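Long-range contacts in malate oxidoreductase (PDB 1VL6), which probably catalyses the NAD-dependent oxidative decarboxylation of malate to pyruvate: residues His165-Gly170 against Val324-Ala329; Ser79-Leu84 against Leu140-Ala145; Val216-Ala221 against Asn249-Ser254; Lys194-Gly199 against Gly255-Ala260. All coordinates share one frame; numbering follows the deposited sequence.

Overall arrangement
From the N terminus, the first loop to close is that of contact 2, where S79-L84 and L140-A145 bring together the loops that follow strands 71-76 and 137-140 of the parallel sheet. Contact 1 opens later along the chain and spans from H165-G170 to V324-A329; within that span lies contact 4, and within contact 4 lies contact 3, so no two loops cross. Contacts 1 and 2 have centres 13 Å apart and touch where H165 packs on L140 and I143, probably where the N-terminal and NAD-binding domains meet. Contacts 3 and 4, with centres 9 Å apart, build on neighbouring strands 218-223 and 194-198 of the six-stranded sheet in the NAD-binding domain.

Contact 1: His165-Gly170 against Val324-Ala329; sequences HDDQQG and VNNLLA
D166 OD1 is gripped by two groups from elsewhere in the chain, K99 through a salt bridge and N139 through a hydrogen bond from ND2, while CB and OD2 of the same aspartate meet N326. The approach comes from the amide nitrogen: N326 ND2 lies 3.4 Å from D166 CB and 3.5 Å from D166 OD2, with the carboxylate and amide planes only 20° apart. N326 CG stands anti to its own carbonyl carbon (chi1 -78°), which sends the amide against the first turn of helix 166-186. There N326 OD1 sits 3.8 Å from G170 C and is hydrogen-bonded to T171 OG1, which also bonds D167 O. G170 presents bare backbone to N326. The methyl of A329 adds a looser touch, A329 CB to G170 O at 4.2 Å. Behind the contact, Q169 OE1 accepts from H165 N at 2.8 Å, tying the helix start to strand 163-165. With E141 and D142 close to D166 and D167, this helix N terminus is consistent with the acidic divalent-metal site of malic enzymes, set between the two domains.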
loop_
_atom_site.group_PDB
_atom_site.type_symbol
_atom_site.label_atom_id
_atom_site.label_comp_id
_atom_site.label_asym_id
_atom_site.label_seq_id
_atom_site.Cartn_x
_atom_site.Cartn_y
_atom_site.Cartn_z
ATOM N N HIS A 165 23.673 -3.336 15.476
ATOM C CA HIS A 165 23.122 -2.468 16.554
ATOM C C HIS A 165 23.471 -1.000 16.303
ATOM O O HIS A 165 24.642 -0.612 16.400
ATOM C CB HIS A 165 23.659 -2.906 17.912
ATOM C CG HIS A 165 23.111 -2.138 19.067
ATOM N ND1 HIS A 165 23.734 -2.122 20.293
ATOM C CD2 HIS A 165 22.011 -1.365 19.197
ATOM C CE1 HIS A 165 23.033 -1.377 21.132
ATOM N NE2 HIS A 165 21.988 -0.893 20.488
ATOM N N ASP A 166 22.472 -0.207 15.937
ATOM C CA ASP A 166 22.688 1.204 15.628
ATOM C C ASP A 166 23.606 1.963 16.528
ATOM O O ASP A 166 24.549 2.585 16.077
ATOM C CB ASP A 166 21.399 1.993 15.738
ATOM C CG ASP A 166 20.643 1.951 14.521
ATOM O OD1 ASP A 166 19.895 0.975 14.306
ATOM O OD2 ASP A 166 20.832 2.886 13.704
ATOM N N ASP A 167 23.240 1.996 17.795
ATOM C CA ASP A 167 23.891 2.872 18.754
ATOM C C ASP A 167 25.356 2.571 18.883
ATOM O O ASP A 167 26.130 3.429 19.276
ATOM C CB ASP A 167 23.218 2.730 20.119
ATOM C CG ASP A 167 21.749 3.153 20.069
ATOM O OD1 ASP A 167 21.633 4.414 19.989
ATOM O OD2 ASP A 167 20.729 2.339 20.000
ATOM N N GLN A 168 25.735 1.357 18.542
ATOM C CA GLN A 168 27.115 0.950 18.511
ATOM C C GLN A 168 27.699 1.212 17.146
ATOM O O GLN A 168 28.581 2.054 17.015
ATOM C CB GLN A 168 27.228 -0.550 18.853
ATOM C CG GLN A 168 26.827 -0.958 20.285
ATOM C CD GLN A 168 27.324 -2.366 20.652
ATOM O OE1 GLN A 168 28.520 -2.635 20.591
ATOM N NE2 GLN A 168 26.413 -3.238 21.059
ATOM N N GLN A 169 27.222 0.474 16.140
ATOM C CA GLN A 169 27.909 0.410 14.819
ATOM C C GLN A 169 27.524 1.581 13.913
ATOM O O GLN A 169 28.355 2.132 13.195
ATOM C CB GLN A 169 27.684 -0.956 14.102
ATOM C CG GLN A 169 28.160 -2.152 14.961
ATOM C CD GLN A 169 27.571 -3.480 14.558
ATOM O OE1 GLN A 169 26.357 -3.639 14.573
ATOM N NE2 GLN A 169 28.425 -4.432 14.155
ATOM N N GLY A 170 26.270 1.968 13.963
ATOM C CA GLY A 170 25.794 3.105 13.193
ATOM C C GLY A 170 26.399 4.401 13.675
ATOM O O GLY A 170 26.947 5.177 12.892
ATOM N N VAL A 324 25.246 14.704 13.120
ATOM C CA VAL A 324 25.764 13.342 13.069
ATOM C C VAL A 324 24.641 12.393 13.468
ATOM O O VAL A 324 24.289 12.309 14.606
ATOM C CB VAL A 324 26.911 13.233 14.058
ATOM C CG1 VAL A 324 27.507 11.807 14.109
ATOM C CG2 VAL A 324 27.959 14.262 13.643
ATOM N N ASN A 325 24.004 11.756 12.522
ATOM C CA ASN A 325 22.900 10.888 12.880
ATOM C C ASN A 325 22.858 9.549 12.137
ATOM O O ASN A 325 23.181 9.462 10.970
ATOM C CB ASN A 325 21.553 11.588 12.836
ATOM C CG ASN A 325 20.958 11.549 11.523
ATOM O OD1 ASN A 325 21.625 11.902 10.592
ATOM N ND2 ASN A 325 19.704 11.104 11.413
ATOM N N ASN A 326 22.576 8.524 12.933
ATOM C CA ASN A 326 22.543 7.114 12.565
ATOM C C ASN A 326 21.817 6.838 11.280
ATOM O O ASN A 326 22.161 5.896 10.587
ATOM C CB ASN A 326 21.826 6.363 13.706
ATOM C CG ASN A 326 22.733 6.153 14.889
ATOM O OD1 ASN A 326 23.791 6.774 14.974
ATOM N ND2 ASN A 326 22.380 5.235 15.755
ATOM N N LEU A 327 20.841 7.687 10.968
ATOM C CA LEU A 327 20.012 7.520 9.797
ATOM C C LEU A 327 20.789 7.536 8.509
ATOM O O LEU A 327 20.354 6.961 7.514
ATOM C CB LEU A 327 18.905 8.571 9.750
ATOM C CG LEU A 327 17.926 8.467 8.583
ATOM C CD1 LEU A 327 17.241 7.134 8.511
ATOM C CD2 LEU A 327 16.901 9.609 8.702
ATOM N N LEU A 328 21.923 8.198 8.485
ATOM C CA LEU A 328 22.735 8.171 7.278
ATOM C C LEU A 328 23.322 6.806 7.024
ATOM O O LEU A 328 23.728 6.516 5.884
ATOM C CB LEU A 328 23.884 9.160 7.382
ATOM C CG LEU A 328 23.508 10.627 7.439
ATOM C CD1 LEU A 328 24.672 11.452 7.937
ATOM C CD2 LEU A 328 23.104 11.073 6.079
ATOM N N ALA A 329 23.378 5.964 8.063
ATOM C CA ALA A 329 24.132 4.689 7.979
ATOM C C ALA A 329 23.261 3.456 7.878
ATOM O O ALA A 329 23.482 2.612 7.005
ATOM C CB ALA A 329 25.040 4.553 9.167
#

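Contact 2: Ser79-Leu84 against Leu140-Ala145; sequences SAVLGL and LEDIGA
S79 keeps OG between its backbone N and its carbonyl carbon (chi1 56°), which sets the hydroxyl against G144, while D142 has CG anti to its carbonyl carbon (chi1 -71°), which carries the carboxylate to the V81-L82 backbone. The first result is a nearly straight bond, G144 N to S79 OG at 2.7 Å. That hydroxyl is also hydrogen-bonded to D77 OD1, so it has two polar partners. The second is L82 N to D142 OD2 at 3.2 Å, in which the donor stands above the carboxylate, 68° out of its plane. Between them A80 N donates to D142 O at 3.1 Å, again from above the carbonyl plane. Non-polar atoms add little: A80 CB lies 3.8 Å from G144 CA, and the V81 CG1 methyl rests 3.8 Å from the carboxylate oxygen D142 OD2. Beyond the segments, V81 packs on A92 and V95 of helix 89-107, and L82 meets T45 of the second subunit. With an alanine in place of D142, L82 N would probably lose its acceptor and the V81-L82 backbone be less firmly placed. Every donor in the three bonds is a main-chain N-H, two of them answered by D142, so the loops after strands 71-76 and 137-140 are joined by one backbone-backbone bond and two bonds from main-chain N-H groups to side-chain oxygens.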
loop_
_atom_site.group_PDB
_atom_site.type_symbol
_atom_site.label_atom_id
_atom_site.label_comp_id
_atom_site.label_asym_id
_atom_site.label_seq_id
_atom_site.Cartn_x
_atom_site.Cartn_y
_atom_site.Cartn_z
ATOM N N SER A 79 15.777 -1.183 27.269
ATOM C CA SER A 79 16.681 -0.879 28.363
ATOM C C SER A 79 17.411 0.438 28.136
ATOM O O SER A 79 18.038 0.951 29.001
ATOM C CB SER A 79 17.654 -2.057 28.604
ATOM O OG SER A 79 18.406 -2.449 27.459
ATOM N N ALA A 80 17.340 0.986 26.940
ATOM C CA ALA A 80 17.964 2.295 26.648
ATOM C C ALA A 80 17.255 3.004 25.514
ATOM O O ALA A 80 17.799 3.144 24.401
ATOM C CB ALA A 80 19.432 2.128 26.296
ATOM N N VAL A 81 16.044 3.481 25.787
ATOM C CA VAL A 81 15.268 4.116 24.734
ATOM C C VAL A 81 15.664 5.574 24.587
ATOM O O VAL A 81 15.599 6.373 25.523
ATOM C CB VAL A 81 13.750 4.041 24.929
ATOM C CG1 VAL A 81 13.023 4.768 23.770
ATOM C CG2 VAL A 81 13.308 2.613 24.976
ATOM N N LEU A 82 16.037 5.921 23.377
ATOM C CA LEU A 82 16.320 7.318 23.030
ATOM C C LEU A 82 17.158 7.907 24.145
ATOM O O LEU A 82 18.112 7.283 24.558
ATOM C CB LEU A 82 15.009 8.106 22.787
ATOM C CG LEU A 82 14.054 7.568 21.699
ATOM C CD1 LEU A 82 12.814 8.412 21.608
ATOM C CD2 LEU A 82 14.739 7.503 20.328
ATOM N N GLY A 83 16.758 9.070 24.669
ATOM C CA GLY A 83 17.395 9.692 25.793
ATOM C C GLY A 83 16.718 9.383 27.096
ATOM O O GLY A 83 17.114 9.945 28.119
ATOM N N LEU A 84 15.739 8.476 27.081
ATOM C CA LEU A 84 14.845 8.270 28.227
ATOM C C LEU A 84 15.332 7.241 29.220
ATOM O O LEU A 84 14.904 7.260 30.384
ATOM C CB LEU A 84 13.472 7.850 27.716
ATOM C CG LEU A 84 12.870 8.870 26.768
ATOM C CD1 LEU A 84 11.659 8.349 25.993
ATOM C CD2 LEU A 84 12.547 10.138 27.574
ATOM N N LEU A 140 19.365 -4.703 16.268
ATOM C CA LEU A 140 19.293 -4.484 17.718
ATOM C C LEU A 140 19.221 -2.991 17.919
ATOM O O LEU A 140 19.952 -2.244 17.248
ATOM C CB LEU A 140 20.547 -5.055 18.440
ATOM C CG LEU A 140 20.716 -6.567 18.366
ATOM C CD1 LEU A 140 22.067 -6.960 18.784
ATOM C CD2 LEU A 140 19.690 -7.252 19.241
ATOM N N GLU A 141 18.341 -2.558 18.817
ATOM C CA GLU A 141 18.116 -1.149 19.019
ATOM C C GLU A 141 17.762 -0.866 20.473
ATOM O O GLU A 141 16.945 -1.586 21.069
ATOM C CB GLU A 141 17.011 -0.698 18.078
ATOM C CG GLU A 141 16.727 0.794 18.128
ATOM C CD GLU A 141 17.690 1.659 17.339
ATOM O OE1 GLU A 141 18.083 1.262 16.242
ATOM O OE2 GLU A 141 18.029 2.749 17.830
ATOM N N ASP A 142 18.400 0.155 21.054
ATOM C CA ASP A 142 18.011 0.700 22.382
ATOM C C ASP A 142 18.073 -0.358 23.461
ATOM O O ASP A 142 17.122 -0.537 24.272
ATOM C CB ASP A 142 16.617 1.387 22.313
ATOM C CG ASP A 142 16.647 2.708 21.524
ATOM O OD1 ASP A 142 17.723 3.083 20.998
ATOM O OD2 ASP A 142 15.652 3.449 21.391
ATOM N N ILE A 143 19.200 -1.068 23.445
ATOM C CA ILE A 143 19.550 -2.069 24.470
ATOM C C ILE A 143 20.762 -1.542 25.172
ATOM O O ILE A 143 21.771 -1.219 24.532
ATOM C CB ILE A 143 19.883 -3.450 23.831
ATOM C CG1 ILE A 143 18.649 -4.010 23.117
ATOM C CG2 ILE A 143 20.385 -4.431 24.875
ATOM C CD1 ILE A 143 18.953 -5.158 22.180
ATOM N N GLY A 144 20.681 -1.469 26.494
ATOM C CA GLY A 144 21.718 -0.791 27.278
ATOM C C GLY A 144 23.098 -1.411 27.272
ATOM O O GLY A 144 23.253 -2.628 27.030
ATOM N N ALA A 145 24.088 -0.575 27.574
ATOM C CA ALA A 145 25.460 -1.022 27.809
ATOM C C ALA A 145 25.626 -1.291 29.292
ATOM O O ALA A 145 24.875 -0.757 30.108
ATOM C CB ALA A 145 26.460 0.027 27.340
#

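Contact 3: Val216-Ala221 against Asn249-Ser254; sequences VKNVVA and NPERLS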
loop_
_atom_site.group_PDB
_atom_site.type_symbol
_atom_site.label_atom_id
_atom_site.label_comp_id
_atom_site.label_asym_id
_atom_site.label_seq_id
_atom_site.Cartn_x
_atom_site.Cartn_y
_atom_site.Cartn_z
ATOM N N VAL A 216 44.133 6.965 14.193
ATOM C CA VAL A 216 44.357 7.891 15.262
ATOM C C VAL A 216 45.206 7.188 16.318
ATOM O O VAL A 216 44.978 6.030 16.594
ATOM C CB VAL A 216 43.002 8.370 15.842
ATOM C CG1 VAL A 216 43.200 9.331 16.953
ATOM C CG2 VAL A 216 42.179 9.012 14.782
ATOM N N LYS A 217 46.182 7.884 16.887
ATOM C CA LYS A 217 47.069 7.270 17.832
ATOM C C LYS A 217 46.821 7.809 19.205
ATOM O O LYS A 217 46.812 7.056 20.151
ATOM C CB LYS A 217 48.543 7.340 17.351
ATOM C CG LYS A 217 48.745 6.511 16.018
ATOM C CD LYS A 217 50.041 5.723 15.888
ATOM C CE LYS A 217 50.002 4.748 14.676
ATOM N NZ LYS A 217 48.795 3.790 14.613
ATOM N N ASN A 218 46.555 9.089 19.340
ATOM C CA ASN A 218 46.256 9.646 20.632
ATOM C C ASN A 218 44.752 9.818 20.908
ATOM O O ASN A 218 44.209 10.905 20.859
ATOM C CB ASN A 218 46.996 10.957 20.799
ATOM C CG ASN A 218 47.018 11.390 22.227
ATOM O OD1 ASN A 218 46.470 10.693 23.099
ATOM N ND2 ASN A 218 47.646 12.527 22.493
ATOM N N VAL A 219 44.094 8.722 21.221
ATOM C CA VAL A 219 42.698 8.775 21.639
ATOM C C VAL A 219 42.667 8.769 23.153
ATOM O O VAL A 219 43.315 7.947 23.785
ATOM C CB VAL A 219 41.902 7.576 21.163
ATOM C CG1 VAL A 219 40.457 7.676 21.621
ATOM C CG2 VAL A 219 41.967 7.442 19.634
ATOM N N VAL A 220 41.919 9.704 23.722
ATOM C CA VAL A 220 41.787 9.802 25.162
ATOM C C VAL A 220 40.323 9.610 25.520
ATOM O O VAL A 220 39.488 10.423 25.134
ATOM C CB VAL A 220 42.301 11.154 25.655
ATOM C CG1 VAL A 220 42.178 11.261 27.163
ATOM C CG2 VAL A 220 43.762 11.338 25.242
ATOM N N ALA A 221 40.044 8.526 26.225
ATOM C CA ALA A 221 38.705 8.145 26.632
ATOM C C ALA A 221 38.377 8.716 28.015
ATOM O O ALA A 221 39.216 8.697 28.937
ATOM C CB ALA A 221 38.615 6.650 26.701
ATOM N N ASN A 249 45.152 6.457 25.397
ATOM C CA ASN A 249 45.916 7.340 26.252
ATOM C C ASN A 249 47.407 7.048 26.303
ATOM O O ASN A 249 47.960 6.734 27.365
ATOM C CB ASN A 249 45.293 7.320 27.620
ATOM C CG ASN A 249 45.811 8.399 28.485
ATOM O OD1 ASN A 249 46.379 9.401 28.005
ATOM N ND2 ASN A 249 45.616 8.233 29.775
ATOM N N PRO A 250 48.063 7.159 25.156
ATOM C CA PRO A 250 49.506 6.883 25.049
ATOM C C PRO A 250 50.397 7.734 25.943
ATOM O O PRO A 250 51.380 7.196 26.492
ATOM C CB PRO A 250 49.826 7.160 23.580
ATOM C CG PRO A 250 48.617 7.870 23.019
ATOM C CD PRO A 250 47.472 7.498 23.859
ATOM N N GLU A 251 50.051 9.018 26.076
ATOM C CA GLU A 251 50.735 9.941 26.988
ATOM C C GLU A 251 50.476 9.618 28.453
ATOM O O GLU A 251 51.103 10.219 29.328
ATOM C CB GLU A 251 50.318 11.407 26.765
ATOM C CG GLU A 251 50.802 12.039 25.472
ATOM C CD GLU A 251 50.025 13.299 25.088
ATOM O OE1 GLU A 251 48.825 13.426 25.443
ATOM O OE2 GLU A 251 50.591 14.164 24.375
ATOM N N ARG A 252 49.580 8.666 28.730
ATOM C CA ARG A 252 49.310 8.229 30.114
ATOM C C ARG A 252 48.830 9.394 30.985
ATOM O O ARG A 252 49.202 9.533 32.116
ATOM C CB ARG A 252 50.529 7.519 30.688
ATOM C CG ARG A 252 51.188 6.635 29.664
ATOM C CD ARG A 252 52.264 5.740 30.222
ATOM N NE ARG A 252 51.702 4.424 30.477
ATOM C CZ ARG A 252 51.934 3.693 31.554
ATOM N NH1 ARG A 252 52.739 4.127 32.519
ATOM N NH2 ARG A 252 51.342 2.510 31.674
ATOM N N LEU A 253 47.980 10.222 30.409
ATOM C CA LEU A 253 47.264 11.275 31.118
ATOM C C LEU A 253 46.287 10.788 32.183
ATOM O O LEU A 253 45.690 9.699 32.057
ATOM C CB LEU A 253 46.416 12.039 30.106
ATOM C CG LEU A 253 47.217 12.835 29.066
ATOM C CD1 LEU A 253 46.255 13.498 28.129
ATOM C CD2 LEU A 253 48.106 13.861 29.757
ATOM N N SER A 254 46.062 11.650 33.179
ATOM C CA SER A 254 45.186 11.330 34.293
ATOM C C SER A 254 44.483 12.568 34.873
ATOM O O SER A 254 45.146 13.550 35.141
ATOM C CB SER A 254 46.038 10.635 35.346
ATOM O OG SER A 254 45.497 10.799 36.632
HETATM O O HOH W 1 47.353 10.354 25.509
#
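N218 crosses obliquely past the CG-CD side of the P250 ring before its amide divides between two partners. Its CB is 4.1 Å from P250 CG, its CG 3.9 Å from the same carbon. CG being anti to the backbone N (chi1 -165°), the amide reaches across the turn N249-R252. OD1 then sits 3.4 Å from P250 CD and 2.6 Å from a water. ND2 makes a weak hydrogen bond of 3.3 Å to E251 OE1, the amide and carboxylate planes standing 81° apart. The same water is within bonding range of N249 OD1 and accepts from E251 N, probably bridging strand and turn. Alongside, N249 N donates to V219 O at 2.9 Å, approaching almost head-on. N249 fixes the far end of the loop: its ND2 donates to L253 O at 2.7 Å, on a lone pair in the carbonyl plane, and its OD1 accepts from L253 N. V220 CG2 and L253 CD1 meet at 4.4 Å, beside I227 of the neighbouring strand. The type I turn is thus held to strand 218-223, between strands 194-198 and 226-227 of the sheet, by one firm backbone bond, with a weak amide-carboxylate pair and a shared water on the more exposed side.

Contact 4: Lys194-Gly199 against Gly255-Ala260; sequences KVVVNG and GDLETA
The close-packed part of the contact centres on V196, whose CG1 faces L257 and CG2 faces A260 of helix 257-261. CG1 meets L257 CD1 at 3.9 Å and CG2 meets A260 CB at 4.0 Å. L257 CD1 also reaches N198, lying 3.8 Å from N198 OD1, where the two side chains cross at about a right angle. F267 of the adjacent strand and W280 of helix 278-281 also touch L257. At one end of this apolar patch stands K194, whose CG is anti to the backbone N (chi1 177°) and whose chain stays extended. NZ thereby arrives at A260 O, 2.7 Å away, from 42° above the carbonyl plane, and it bonds E262 O as well. Shortening K194 to an alanine would probably leave the carbonyls of A260 and E262 without this donor. The other side of the helix is looser and turned to solvent: D256 is exposed and T259 only brushes the strand. D256 is the N-cap, its OD1 accepting from T259 N at 3.0 Å, nearly along the C-O axis. Helix 257-261 therefore has an acidic group at its N terminus and an ammonium group at the A260 carbonyl near its C terminus, a pairing likely to suit the helix dipole. Together with the valine-leucine-alanine packing, it seats this helix against strand 194-198, which leads into G199 of a probable Rossmann-type glycine motif, by both apolar and electrostatic means.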
loop_
_atom_site.group_PDB
_atom_site.type_symbol
_atom_site.label_atom_id
_atom_site.label_comp_id
_atom_site.label_asym_id
_atom_site.label_seq_id
_atom_site.Cartn_x
_atom_site.Cartn_y
_atom_site.Cartn_z
ATOM N N LYS A 194 45.157 14.677 18.811
ATOM C CA LYS A 194 44.642 14.210 20.083
ATOM C C LYS A 194 43.123 14.326 20.050
ATOM O O LYS A 194 42.595 15.439 19.868
ATOM C CB LYS A 194 45.187 15.075 21.195
ATOM C CG LYS A 194 44.703 14.771 22.610
ATOM C CD LYS A 194 45.185 15.822 23.653
ATOM C CE LYS A 194 45.311 15.215 25.066
ATOM N NZ LYS A 194 45.217 16.231 26.166
ATOM N N VAL A 195 42.439 13.196 20.228
ATOM C CA VAL A 195 41.016 13.144 20.163
ATOM C C VAL A 195 40.446 12.676 21.478
ATOM O O VAL A 195 40.770 11.583 21.923
ATOM C CB VAL A 195 40.572 12.139 19.135
ATOM C CG1 VAL A 195 39.010 12.160 19.019
ATOM C CG2 VAL A 195 41.243 12.411 17.791
ATOM N N VAL A 196 39.590 13.497 22.100
ATOM C CA VAL A 196 38.995 13.153 23.368
ATOM C C VAL A 196 37.619 12.589 23.099
ATOM O O VAL A 196 36.803 13.281 22.522
ATOM C CB VAL A 196 38.858 14.363 24.279
ATOM C CG1 VAL A 196 38.034 13.994 25.500
ATOM C CG2 VAL A 196 40.193 14.823 24.749
ATOM N N VAL A 197 37.350 11.357 23.535
ATOM C CA VAL A 197 36.021 10.800 23.475
ATOM C C VAL A 197 35.428 10.729 24.876
ATOM O O VAL A 197 35.975 10.050 25.736
ATOM C CB VAL A 197 36.046 9.408 22.898
ATOM C CG1 VAL A 197 34.591 8.824 22.811
ATOM C CG2 VAL A 197 36.702 9.415 21.552
ATOM N N ASN A 198 34.291 11.387 25.096
ATOM C CA ASN A 198 33.665 11.389 26.407
ATOM C C ASN A 198 32.344 10.651 26.401
ATOM O O ASN A 198 31.438 11.000 25.643
ATOM C CB ASN A 198 33.399 12.807 26.867
ATOM C CG ASN A 198 32.903 12.876 28.324
ATOM O OD1 ASN A 198 33.684 12.713 29.233
ATOM N ND2 ASN A 198 31.597 13.132 28.533
ATOM N N GLY A 199 32.217 9.674 27.302
ATOM C CA GLY A 199 31.007 8.846 27.456
ATOM C C GLY A 199 31.221 7.524 26.755
ATOM O O GLY A 199 30.939 7.392 25.562
ATOM N N GLY A 255 43.171 12.496 35.111
ATOM C CA GLY A 255 42.386 13.630 35.583
ATOM C C GLY A 255 41.029 13.705 34.899
ATOM O O GLY A 255 40.565 12.738 34.296
ATOM N N ASP A 256 40.398 14.875 34.962
ATOM C CA ASP A 256 39.006 15.054 34.518
ATOM C C ASP A 256 38.946 15.440 33.042
ATOM O O ASP A 256 39.965 15.568 32.383
ATOM C CB ASP A 256 38.261 16.088 35.413
ATOM C CG ASP A 256 38.982 17.438 35.493
ATOM O OD1 ASP A 256 39.772 17.716 34.554
ATOM O OD2 ASP A 256 38.853 18.263 36.462
ATOM N N LEU A 257 37.740 15.615 32.522
ATOM C CA LEU A 257 37.558 16.041 31.131
ATOM C C LEU A 257 38.340 17.298 30.784
ATOM O O LEU A 257 38.903 17.443 29.704
ATOM C CB LEU A 257 36.075 16.247 30.848
ATOM C CG LEU A 257 35.652 16.668 29.431
ATOM C CD1 LEU A 257 36.007 15.656 28.384
ATOM C CD2 LEU A 257 34.157 16.925 29.378
ATOM N N GLU A 258 38.375 18.216 31.721
ATOM C CA GLU A 258 39.040 19.498 31.501
ATOM C C GLU A 258 40.522 19.323 31.222
ATOM O O GLU A 258 41.049 19.883 30.276
ATOM C CB GLU A 258 38.812 20.431 32.683
ATOM C CG GLU A 258 39.289 21.824 32.383
ATOM C CD GLU A 258 39.238 22.734 33.576
ATOM O OE1 GLU A 258 38.620 22.390 34.632
ATOM O OE2 GLU A 258 39.822 23.805 33.436
ATOM N N THR A 259 41.168 18.512 32.034
ATOM C CA THR A 259 42.548 18.091 31.821
ATOM C C THR A 259 42.766 17.404 30.449
ATOM O O THR A 259 43.728 17.705 29.721
ATOM C CB THR A 259 42.885 17.116 32.944
ATOM O OG1 THR A 259 43.010 17.819 34.195
ATOM C CG2 THR A 259 44.226 16.466 32.728
ATOM N N ALA A 260 41.858 16.501 30.093
ATOM C CA ALA A 260 41.921 15.793 28.806
ATOM C C ALA A 260 41.912 16.722 27.629
ATOM O O ALA A 260 42.562 16.444 26.622
ATOM C CB ALA A 260 40.787 14.803 28.671
#